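Local coordinates for DyP (Bjerkandera adusta, PDB 3MM2), which uses haem b to catalyse the peroxide-dependent oxidation and decolorization of dyes, and is held here with cyanide at its haem, at the protoporphyrin IX containing Fe and cyanide ion site. Sequence-based numbering; all coordinates share one arbitrary frame.

The protoporphyrin IX containing Fe and cyanide ion site. Residues 169-174, 223, 225, 261, 263, 308-309, 312-313, 315, 329, 354, 356, 358, 367, 370-371, 394, 420. With HEM (protoporphyrin IX containing Fe), chain B; CYN (cyanide ion), chain C.
The haem b pocket of this DyP-type peroxidase is a deeply buried cleft between helix 308-312 on the proximal side and, on the distal side, strand 353-360 with the loop carrying the family's GXXDG motif, whose end is Asp171-Gly172. His308 is the proximal histidine: with CG anti to its backbone N (chi1 -177°), the imidazole stands upright beneath the porphyrin and NE2 binds HEM FE at 2.1 Å. Cyanide occupies the distal side, its carbon toward the iron. Arg329, bent at chi3 (-54°), lays its guanidinium flat on pyrrole D, NE 3.6 Å from the ring centroid in a cation-pi contact. NH1 hydrogen-bonds in plane to cyanide N (2.9 Å). It also salt-bridges the syn lone pair of Asp171 OD1 (2.8 Å). NH2 salt-bridges HEM O2A of the A propionate (2.8 Å) and hydrogen-bonds to Ser174 O. An alanine here would probably loosen cyanide and the A propionate and leave Asp171 less firmly oriented. Asp171 is the distal acid; the arginine and Gly172 N, which meets OD1 from above the carboxylate plane, probably favour its ionised form. Phe356 rests its CE1-CZ side on pyrrole C (CE1 3.4 Å from HEM C1C), with the cyanide carbon at its edge, in plane. The negative propionates call for N-H and O-H donors and arginines. HEM O2A also accepts from Ile173 N and, almost straight (175°), Ser174 N. On the D propionate, Ser174 OG hydrogen-bonds to HEM O2D (2.7 Å). Arg315 NH2 salt-bridges HEM O1D in its guanidinium plane (2.9 Å).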
ATOM      1  N   PHE A 169      10.322   8.644  -4.943  1.00  5.27           N
ATOM      2  CA  PHE A 169       9.056   9.071  -5.561  1.00  5.47           C
ATOM      3  C   PHE A 169       7.998   9.436  -4.529  1.00  5.80           C
ATOM      4  O   PHE A 169       7.788   8.701  -3.556  1.00  6.04           O
ATOM      5  CB  PHE A 169       8.516   7.984  -6.520  1.00  5.46           C
ATOM      6  CG  PHE A 169       9.379   7.780  -7.742  1.00  4.70           C
ATOM      7  CD1 PHE A 169       9.023   8.327  -8.970  1.00  4.89           C
ATOM      8  CD2 PHE A 169      10.591   7.096  -7.639  1.00  4.44           C
ATOM      9  CE1 PHE A 169       9.861   8.170 -10.078  1.00  4.93           C
ATOM     10  CE2 PHE A 169      11.422   6.929  -8.734  1.00  5.55           C
ATOM     11  CZ  PHE A 169      11.063   7.471  -9.952  1.00  5.77           C
ATOM     12  N   LEU A 170       7.346  10.580  -4.737  1.00  6.35           N
ATOM     13  CA  LEU A 170       6.233  10.986  -3.889  1.00  7.25           C
ATOM     14  C   LEU A 170       5.145   9.911  -3.945  1.00  7.86           C
ATOM     15  O   LEU A 170       4.727   9.487  -5.027  1.00  7.03           O
ATOM     16  CB  LEU A 170       5.669  12.344  -4.331  1.00  7.47           C
ATOM     17  CG  LEU A 170       4.621  12.963  -3.403  1.00  7.89           C
ATOM     18  CD1 LEU A 170       5.232  13.329  -2.043  1.00 10.39           C
ATOM     19  CD2 LEU A 170       4.002  14.207  -4.037  1.00  8.53           C
ATOM     20  N   ASP A 171       4.718   9.468  -2.771  1.00  9.29           N
ATOM     21  CA  ASP A 171       3.706   8.438  -2.640  1.00 11.56           C
ATOM     22  C   ASP A 171       2.491   9.064  -1.932  1.00 12.01           C
ATOM     23  O   ASP A 171       2.575  10.180  -1.405  1.00 13.57           O
ATOM     24  CB  ASP A 171       4.302   7.244  -1.879  1.00 12.07           C
ATOM     25  CG  ASP A 171       3.347   6.068  -1.771  1.00 15.05           C
ATOM     26  OD1 ASP A 171       2.444   5.936  -2.633  1.00 17.50           O
ATOM     27  OD2 ASP A 171       3.514   5.272  -0.814  1.00 18.56           O
ATOM     28  N   GLY A 172       1.360   8.373  -1.963  1.00 12.40           N
ATOM     29  CA  GLY A 172       0.156   8.826  -1.276  1.00 12.18           C
ATOM     30  C   GLY A 172      -0.586   9.958  -1.969  1.00 11.94           C
ATOM     31  O   GLY A 172      -1.223  10.790  -1.312  1.00 13.44           O
ATOM     32  N   ILE A 173      -0.515   9.994  -3.295  1.00  9.65           N
ATOM     33  CA  ILE A 173      -1.246  10.980  -4.088  1.00  8.54           C
ATOM     34  C   ILE A 173      -2.659  10.499  -4.430  1.00  8.14           C
ATOM     35  O   ILE A 173      -3.640  11.225  -4.227  1.00  8.98           O
ATOM     36  CB  ILE A 173      -0.484  11.301  -5.400  1.00  8.14           C
ATOM     37  CG1 ILE A 173       0.898  11.901  -5.085  1.00  7.91           C
ATOM     38  CG2 ILE A 173      -1.314  12.227  -6.315  1.00  8.29           C
ATOM     39  CD1 ILE A 173       1.859  11.878  -6.268  1.00  8.21           C
ATOM     40  N   SER A 174      -2.750   9.293  -4.978  1.00  7.21           N
ATOM     41  CA  SER A 174      -4.014   8.812  -5.531  1.00  6.13           C
ATOM     42  C   SER A 174      -4.682   7.762  -4.650  1.00  6.46           C
ATOM     43  O   SER A 174      -4.165   6.657  -4.464  1.00  5.94           O
ATOM     44  CB  SER A 174      -3.804   8.283  -6.949  1.00  6.17           C
ATOM     45  OG  SER A 174      -5.044   7.892  -7.514  1.00  6.30           O
ATOM     46  N   PHE A 223       8.287  -5.006   2.245  1.00  5.10           N
ATOM     47  CA  PHE A 223       9.161  -4.958   1.079  1.00  4.96           C
ATOM     48  C   PHE A 223      10.523  -4.375   1.413  1.00  5.50           C
ATOM     49  O   PHE A 223      10.612  -3.292   1.990  1.00  6.47           O
ATOM     50  CB  PHE A 223       8.574  -4.063  -0.015  1.00  4.41           C
ATOM     51  CG  PHE A 223       7.277  -4.545  -0.597  1.00  4.13           C
ATOM     52  CD1 PHE A 223       7.190  -5.797  -1.190  1.00  4.37           C
ATOM     53  CD2 PHE A 223       6.170  -3.699  -0.644  1.00  4.62           C
ATOM     54  CE1 PHE A 223       6.003  -6.219  -1.769  1.00  5.10           C
ATOM     55  CE2 PHE A 223       4.981  -4.115  -1.235  1.00  4.79           C
ATOM     56  CZ  PHE A 223       4.903  -5.377  -1.800  1.00  5.54           C
ATOM     57  N   GLN A 225      13.760  -2.714  -0.358  1.00  6.58           N
ATOM     58  CA  GLN A 225      14.042  -2.045  -1.628  1.00  6.64           C
ATOM     59  C   GLN A 225      15.533  -1.955  -1.888  1.00  6.81           C
ATOM     60  O   GLN A 225      16.324  -1.698  -0.972  1.00  7.88           O
ATOM     61  CB  GLN A 225      13.421  -0.647  -1.663  1.00  6.57           C
ATOM     62  CG  GLN A 225      11.902  -0.691  -1.835  1.00  5.71           C
ATOM     63  CD  GLN A 225      11.240   0.655  -1.651  1.00  6.97           C
ATOM     64  OE1 GLN A 225      10.585   0.892  -0.647  1.00  8.27           O
ATOM     65  NE2 GLN A 225      11.388   1.541  -2.634  1.00  7.16           N
ATOM     66  N   PHE A 261       7.441   4.247 -13.238  1.00  4.02           N
ATOM     67  CA  PHE A 261       6.391   4.519 -12.242  1.00  4.07           C
ATOM     68  C   PHE A 261       5.090   5.066 -12.809  1.00  4.07           C
ATOM     69  O   PHE A 261       4.011   4.750 -12.296  1.00  4.37           O
ATOM     70  CB  PHE A 261       6.909   5.442 -11.140  1.00  4.42           C
ATOM     71  CG  PHE A 261       7.554   4.699 -10.010  1.00  4.08           C
ATOM     72  CD1 PHE A 261       6.781   4.089  -9.033  1.00  5.72           C
ATOM     73  CD2 PHE A 261       8.942   4.612  -9.933  1.00  4.88           C
ATOM     74  CE1 PHE A 261       7.377   3.380  -7.995  1.00  7.28           C
ATOM     75  CE2 PHE A 261       9.548   3.908  -8.890  1.00  7.63           C
ATOM     76  CZ  PHE A 261       8.761   3.296  -7.923  1.00  6.80           C
ATOM     77  N   ARG A 263       4.876   8.336 -12.822  1.00  4.73           N
ATOM     78  CA  ARG A 263       4.984   9.672 -12.225  1.00  4.77           C
ATOM     79  C   ARG A 263       6.452  10.004 -12.084  1.00  4.96           C
ATOM     80  O   ARG A 263       7.277   9.125 -11.856  1.00  5.45           O
ATOM     81  CB  ARG A 263       4.346   9.745 -10.831  1.00  4.71           C
ATOM     82  CG  ARG A 263       2.832   9.561 -10.769  1.00  4.79           C
ATOM     83  CD  ARG A 263       2.338   9.852  -9.341  1.00  4.63           C
ATOM     84  NE  ARG A 263       0.895   9.646  -9.234  1.00  4.93           N
ATOM     85  CZ  ARG A 263      -0.017  10.573  -9.507  1.00  5.94           C
ATOM     86  NH1 ARG A 263       0.345  11.803  -9.848  1.00  6.74           N
ATOM     87  NH2 ARG A 263      -1.303  10.254  -9.423  1.00  6.43           N
ATOM     88  N   HIS A 308       3.916   1.470 -13.288  1.00  4.13           N
ATOM     89  CA  HIS A 308       3.331   1.079 -11.997  1.00  4.26           C
ATOM     90  C   HIS A 308       1.911   1.591 -11.777  1.00  4.40           C
ATOM     91  O   HIS A 308       0.996   0.797 -11.532  1.00  4.59           O
ATOM     92  CB  HIS A 308       4.240   1.521 -10.844  1.00  4.32           C
ATOM     93  CG  HIS A 308       3.761   1.095  -9.486  1.00  3.82           C
ATOM     94  ND1 HIS A 308       3.799  -0.218  -9.064  1.00  4.20           N
ATOM     95  CD2 HIS A 308       3.253   1.807  -8.452  1.00  4.07           C
ATOM     96  CE1 HIS A 308       3.335  -0.293  -7.829  1.00  3.87           C
ATOM     97  NE2 HIS A 308       3.007   0.924  -7.428  1.00  2.87           N
ATOM     98  N   VAL A 309       1.723   2.904 -11.849  1.00  4.13           N
ATOM     99  CA  VAL A 309       0.409   3.451 -11.482  1.00  4.51           C
ATOM    100  C   VAL A 309      -0.680   3.072 -12.478  1.00  4.01           C
ATOM    101  O   VAL A 309      -1.851   2.924 -12.099  1.00  4.15           O
ATOM    102  CB  VAL A 309       0.404   4.983 -11.204  1.00  4.28           C
ATOM    103  CG1 VAL A 309       1.346   5.312 -10.036  1.00  5.15           C
ATOM    104  CG2 VAL A 309       0.770   5.801 -12.448  1.00  4.67           C
ATOM    105  N   THR A 312      -1.654  -0.659 -11.687  1.00  4.74           N
ATOM    106  CA  THR A 312      -2.405  -0.834 -10.443  1.00  5.31           C
ATOM    107  C   THR A 312      -3.725  -0.064 -10.409  1.00  4.66           C
ATOM    108  O   THR A 312      -4.627  -0.422  -9.642  1.00  5.24           O
ATOM    109  CB  THR A 312      -1.570  -0.497  -9.203  1.00  5.46           C
ATOM    110  OG1 THR A 312      -1.205   0.883  -9.251  1.00  5.82           O
ATOM    111  CG2 THR A 312      -0.306  -1.375  -9.123  1.00  6.40           C
ATOM    112  N   ASN A 313      -3.829   0.985 -11.225  1.00  4.99           N
ATOM    113  CA  ASN A 313      -5.102   1.689 -11.445  1.00  4.83           C
ATOM    114  C   ASN A 313      -5.222   2.063 -12.926  1.00  5.31           C
ATOM    115  O   ASN A 313      -4.757   3.122 -13.350  1.00  5.15           O
ATOM    116  CB  ASN A 313      -5.259   2.932 -10.556  1.00  4.53           C
ATOM    117  CG  ASN A 313      -6.569   3.664 -10.814  1.00  5.83           C
ATOM    118  OD1 ASN A 313      -7.410   3.205 -11.602  1.00  7.75           O
ATOM    119  ND2 ASN A 313      -6.745   4.807 -10.172  1.00  7.04           N
ATOM    120  N   ARG A 315      -7.565   3.076 -14.904  1.00  5.10           N
ATOM    121  CA  ARG A 315      -8.406   4.203 -15.330  1.00  5.52           C
ATOM    122  C   ARG A 315      -9.091   3.873 -16.667  1.00  6.15           C
ATOM    123  O   ARG A 315      -9.754   2.827 -16.773  1.00  6.69           O
ATOM    124  CB  ARG A 315      -7.594   5.519 -15.338  1.00  5.58           C
ATOM    125  CG  ARG A 315      -6.933   5.795 -13.994  1.00  5.28           C
ATOM    126  CD  ARG A 315      -6.223   7.156 -13.912  1.00  5.69           C
ATOM    127  NE  ARG A 315      -5.492   7.236 -12.647  1.00  5.24           N
ATOM    128  CZ  ARG A 315      -5.377   8.314 -11.871  1.00  5.20           C
ATOM    129  NH1 ARG A 315      -5.903   9.481 -12.241  1.00  5.96           N
ATOM    130  NH2 ARG A 315      -4.722   8.228 -10.716  1.00  4.78           N
ATOM    131  N   ARG A 329      -4.516   2.934   0.477  1.00  5.10           N
ATOM    132  CA  ARG A 329      -3.144   2.616   0.878  1.00  6.08           C
ATOM    133  C   ARG A 329      -2.702   3.494   2.036  1.00  5.68           C
ATOM    134  O   ARG A 329      -3.000   4.696   2.073  1.00  6.49           O
ATOM    135  CB  ARG A 329      -2.183   2.777  -0.303  1.00  6.13           C
ATOM    136  CG  ARG A 329      -2.388   1.744  -1.417  1.00  6.18           C
ATOM    137  CD  ARG A 329      -1.650   2.098  -2.717  1.00  5.16           C
ATOM    138  NE  ARG A 329      -2.012   3.452  -3.153  1.00  4.84           N
ATOM    139  CZ  ARG A 329      -1.165   4.470  -3.302  1.00  5.96           C
ATOM    140  NH1 ARG A 329       0.143   4.331  -3.100  1.00  5.88           N
ATOM    141  NH2 ARG A 329      -1.637   5.657  -3.660  1.00  6.53           N
ATOM    142  N   LEU A 354       9.708  -0.555   2.274  1.00  5.01           N
ATOM    143  CA  LEU A 354       8.348  -0.063   2.452  1.00  4.69           C
ATOM    144  C   LEU A 354       7.540  -1.057   3.266  1.00  4.86           C
ATOM    145  O   LEU A 354       7.518  -2.252   2.965  1.00  5.20           O
ATOM    146  CB  LEU A 354       7.679   0.164   1.080  1.00  4.57           C
ATOM    147  CG  LEU A 354       6.335   0.915   1.075  1.00  5.47           C
ATOM    148  CD1 LEU A 354       6.492   2.384   1.450  1.00  5.91           C
ATOM    149  CD2 LEU A 354       5.645   0.814  -0.301  1.00  5.87           C
ATOM    150  N   PHE A 356       4.111  -1.837   3.555  1.00  4.46           N
ATOM    151  CA  PHE A 356       3.004  -1.578   2.641  1.00  3.91           C
ATOM    152  C   PHE A 356       1.695  -2.070   3.256  1.00  4.37           C
ATOM    153  O   PHE A 356       1.614  -3.184   3.780  1.00  4.31           O
ATOM    154  CB  PHE A 356       3.307  -2.306   1.329  1.00  4.06           C
ATOM    155  CG  PHE A 356       2.197  -2.271   0.326  1.00  4.50           C
ATOM    156  CD1 PHE A 356       2.145  -1.276  -0.650  1.00  3.96           C
ATOM    157  CD2 PHE A 356       1.233  -3.291   0.309  1.00  4.14           C
ATOM    158  CE1 PHE A 356       1.117  -1.279  -1.609  1.00  5.49           C
ATOM    159  CE2 PHE A 356       0.209  -3.293  -0.630  1.00  4.14           C
ATOM    160  CZ  PHE A 356       0.158  -2.302  -1.599  1.00  4.12           C
ATOM    161  N   GLU A 358      -2.526  -2.049   2.359  1.00  3.89           N
ATOM    162  CA  GLU A 358      -3.609  -1.775   1.418  1.00  3.86           C
ATOM    163  C   GLU A 358      -4.909  -2.354   1.950  1.00  3.90           C
ATOM    164  O   GLU A 358      -4.949  -3.526   2.351  1.00  3.81           O
ATOM    165  CB  GLU A 358      -3.289  -2.366   0.046  1.00  3.76           C
ATOM    166  CG  GLU A 358      -4.178  -1.839  -1.070  1.00  5.14           C
ATOM    167  CD  GLU A 358      -3.687  -2.163  -2.467  1.00  5.24           C
ATOM    168  OE1 GLU A 358      -2.936  -3.146  -2.649  1.00  5.79           O
ATOM    169  OE2 GLU A 358      -4.062  -1.409  -3.405  1.00  5.47           O
ATOM    170  N   PHE A 367      -5.699  -5.350  -3.586  1.00  3.83           N
ATOM    171  CA  PHE A 367      -4.296  -5.770  -3.636  1.00  4.43           C
ATOM    172  C   PHE A 367      -4.027  -6.949  -4.587  1.00  4.66           C
ATOM    173  O   PHE A 367      -3.148  -6.879  -5.445  1.00  5.11           O
ATOM    174  CB  PHE A 367      -3.826  -6.169  -2.227  1.00  4.20           C
ATOM    175  CG  PHE A 367      -2.529  -6.926  -2.231  1.00  3.11           C
ATOM    176  CD1 PHE A 367      -1.347  -6.279  -2.584  1.00  4.74           C
ATOM    177  CD2 PHE A 367      -2.495  -8.283  -1.916  1.00  4.74           C
ATOM    178  CE1 PHE A 367      -0.144  -6.982  -2.626  1.00  4.29           C
ATOM    179  CE2 PHE A 367      -1.296  -8.994  -1.950  1.00  4.74           C
ATOM    180  CZ  PHE A 367      -0.116  -8.346  -2.303  1.00  5.73           C
ATOM    181  N   GLN A 370      -4.725  -6.263  -8.358  1.00  4.51           N
ATOM    182  CA  GLN A 370      -3.683  -5.364  -8.832  1.00  4.47           C
ATOM    183  C   GLN A 370      -2.364  -6.108  -9.050  1.00  4.10           C
ATOM    184  O   GLN A 370      -1.651  -5.859 -10.025  1.00  4.02           O
ATOM    185  CB  GLN A 370      -3.501  -4.205  -7.853  1.00  4.28           C
ATOM    186  CG  GLN A 370      -4.736  -3.315  -7.756  1.00  4.44           C
ATOM    187  CD  GLN A 370      -4.742  -2.436  -6.520  1.00  5.12           C
ATOM    188  OE1 GLN A 370      -3.706  -2.199  -5.897  1.00  5.51           O
ATOM    189  NE2 GLN A 370      -5.918  -1.937  -6.167  1.00  5.97           N
ATOM    190  N   GLN A 371      -2.052  -7.034  -8.148  1.00  4.44           N
ATOM    191  CA  GLN A 371      -0.807  -7.780  -8.242  1.00  4.30           C
ATOM    192  C   GLN A 371      -0.821  -8.847  -9.338  1.00  4.63           C
ATOM    193  O   GLN A 371       0.074  -8.869 -10.183  1.00  4.57           O
ATOM    194  CB  GLN A 371      -0.479  -8.423  -6.883  1.00  4.48           C
ATOM    195  CG  GLN A 371       0.864  -9.170  -6.872  1.00  5.38           C
ATOM    196  CD  GLN A 371       2.033  -8.218  -6.970  1.00  5.56           C
ATOM    197  OE1 GLN A 371       2.177  -7.325  -6.139  1.00  6.26           O
ATOM    198  NE2 GLN A 371       2.874  -8.402  -7.985  1.00  6.06           N
ATOM    199  N   ILE A 394       6.817  -3.724  -9.111  1.00  5.09           N
ATOM    200  CA  ILE A 394       6.410  -4.862  -8.282  1.00  5.70           C
ATOM    201  C   ILE A 394       5.860  -6.082  -9.024  1.00  5.10           C
ATOM    202  O   ILE A 394       5.428  -7.041  -8.387  1.00  5.09           O
ATOM    203  CB  ILE A 394       5.498  -4.456  -7.064  1.00  6.40           C
ATOM    204  CG1 ILE A 394       4.346  -3.540  -7.463  1.00  7.69           C
ATOM    205  CG2 ILE A 394       6.338  -3.825  -5.952  1.00  7.72           C
ATOM    206  CD1 ILE A 394       3.217  -4.222  -8.254  1.00  7.75           C
ATOM    207  N   VAL A 420      12.417  -4.800  -5.667  1.00  6.36           N
ATOM    208  CA  VAL A 420      11.511  -4.833  -4.522  1.00  6.81           C
ATOM    209  C   VAL A 420      11.370  -6.293  -4.107  1.00  6.52           C
ATOM    210  O   VAL A 420      10.902  -7.127  -4.878  1.00  7.68           O
ATOM    211  CB  VAL A 420      10.123  -4.241  -4.868  1.00  6.05           C
ATOM    212  CG1 VAL A 420       9.175  -4.412  -3.683  1.00  7.09           C
ATOM    213  CG2 VAL A 420      10.230  -2.762  -5.257  1.00  7.03           C
TER
HETATM  214  CHA HEM B 501       0.925   4.307  -6.506  1.00  4.24           C
HETATM  215  CHB HEM B 501       5.438   3.192  -5.164  1.00  4.91           C
HETATM  216  CHC HEM B 501       4.030  -1.344  -4.245  1.00  4.18           C
HETATM  217  CHD HEM B 501      -0.449  -0.291  -5.705  1.00  4.76           C
HETATM  218  C1A HEM B 501       2.262   4.403  -6.248  1.00  3.93           C
HETATM  219  C2A HEM B 501       3.080   5.582  -6.404  1.00  5.30           C
HETATM  220  C3A HEM B 501       4.318   5.260  -6.019  1.00  4.63           C
HETATM  221  C4A HEM B 501       4.331   3.873  -5.618  1.00  4.21           C
HETATM  222  CMA HEM B 501       5.563   6.158  -6.013  1.00  4.79           C
HETATM  223  CAA HEM B 501       2.608   6.951  -6.936  1.00  5.80           C
HETATM  224  CBA HEM B 501       1.874   7.745  -5.850  1.00  5.76           C
HETATM  225  CGA HEM B 501       0.382   7.694  -6.041  1.00  8.17           C
HETATM  226  O1A HEM B 501      -0.069   7.647  -7.211  1.00 10.31           O
HETATM  227  O2A HEM B 501      -0.343   7.729  -5.034  1.00 10.86           O
HETATM  228  C1B HEM B 501       5.470   1.873  -4.772  1.00  4.45           C
HETATM  229  C2B HEM B 501       6.593   1.152  -4.206  1.00  5.24           C
HETATM  230  C3B HEM B 501       6.192  -0.091  -3.935  1.00  4.34           C
HETATM  231  C4B HEM B 501       4.801  -0.211  -4.324  1.00  3.37           C
HETATM  232  CMB HEM B 501       7.988   1.769  -3.965  1.00  6.12           C
HETATM  233  CAB HEM B 501       7.003  -1.250  -3.328  1.00  4.82           C
HETATM  234  CBB HEM B 501       8.040  -1.031  -2.506  1.00  5.31           C
HETATM  235  C1C HEM B 501       2.715  -1.466  -4.621  1.00  3.95           C
HETATM  236  C2C HEM B 501       1.942  -2.693  -4.637  1.00  4.61           C
HETATM  237  C3C HEM B 501       0.696  -2.400  -5.052  1.00  4.42           C
HETATM  238  C4C HEM B 501       0.656  -0.985  -5.302  1.00  5.12           C
HETATM  239  CMC HEM B 501       2.500  -4.056  -4.185  1.00  5.03           C
HETATM  240  CAC HEM B 501      -0.518  -3.338  -5.215  1.00  5.56           C
HETATM  241  CBC HEM B 501      -0.369  -4.606  -5.633  1.00  5.41           C
HETATM  242  C1D HEM B 501      -0.500   1.049  -5.963  1.00  3.56           C
HETATM  243  C2D HEM B 501      -1.712   1.759  -6.265  1.00  4.85           C
HETATM  244  C3D HEM B 501      -1.280   3.176  -6.513  1.00  4.66           C
HETATM  245  C4D HEM B 501       0.150   3.199  -6.347  1.00  4.08           C
HETATM  246  CMD HEM B 501      -3.149   1.224  -6.317  1.00  6.27           C
HETATM  247  CAD HEM B 501      -2.208   4.338  -6.891  1.00  5.10           C
HETATM  248  CBD HEM B 501      -2.465   4.222  -8.390  1.00  5.15           C
HETATM  249  CGD HEM B 501      -3.514   5.192  -8.852  1.00  4.35           C
HETATM  250  O1D HEM B 501      -3.291   5.809  -9.922  1.00  6.01           O
HETATM  251  O2D HEM B 501      -4.573   5.356  -8.185  1.00  5.40           O
HETATM  252  NA  HEM B 501       3.051   3.385  -5.754  1.00  3.91           N
HETATM  253  NB  HEM B 501       4.395   1.005  -4.833  1.00  4.19           N
HETATM  254  NC  HEM B 501       1.900  -0.446  -5.072  1.00  4.56           N
HETATM  255  ND  HEM B 501       0.586   1.923  -6.001  1.00  4.03           N
HETATM  256 FE   HEM B 501       2.503   1.453  -5.449  1.00  4.17          FE
HETATM  257  C   CYN C 503       2.022   1.849  -3.451  1.00  6.70           C
HETATM  258  N   CYN C 503       2.027   2.205  -2.358  1.00 11.58           N
HETATM  259  O   HOH W   1      -3.367   5.290 -12.661  1.00  5.71           O
HETATM  260  O   HOH W   2      -5.763   4.277  -5.972  1.00  6.08           O
HETATM  261  O   HOH W   3      -1.257   7.502  -9.440  1.00 10.76           O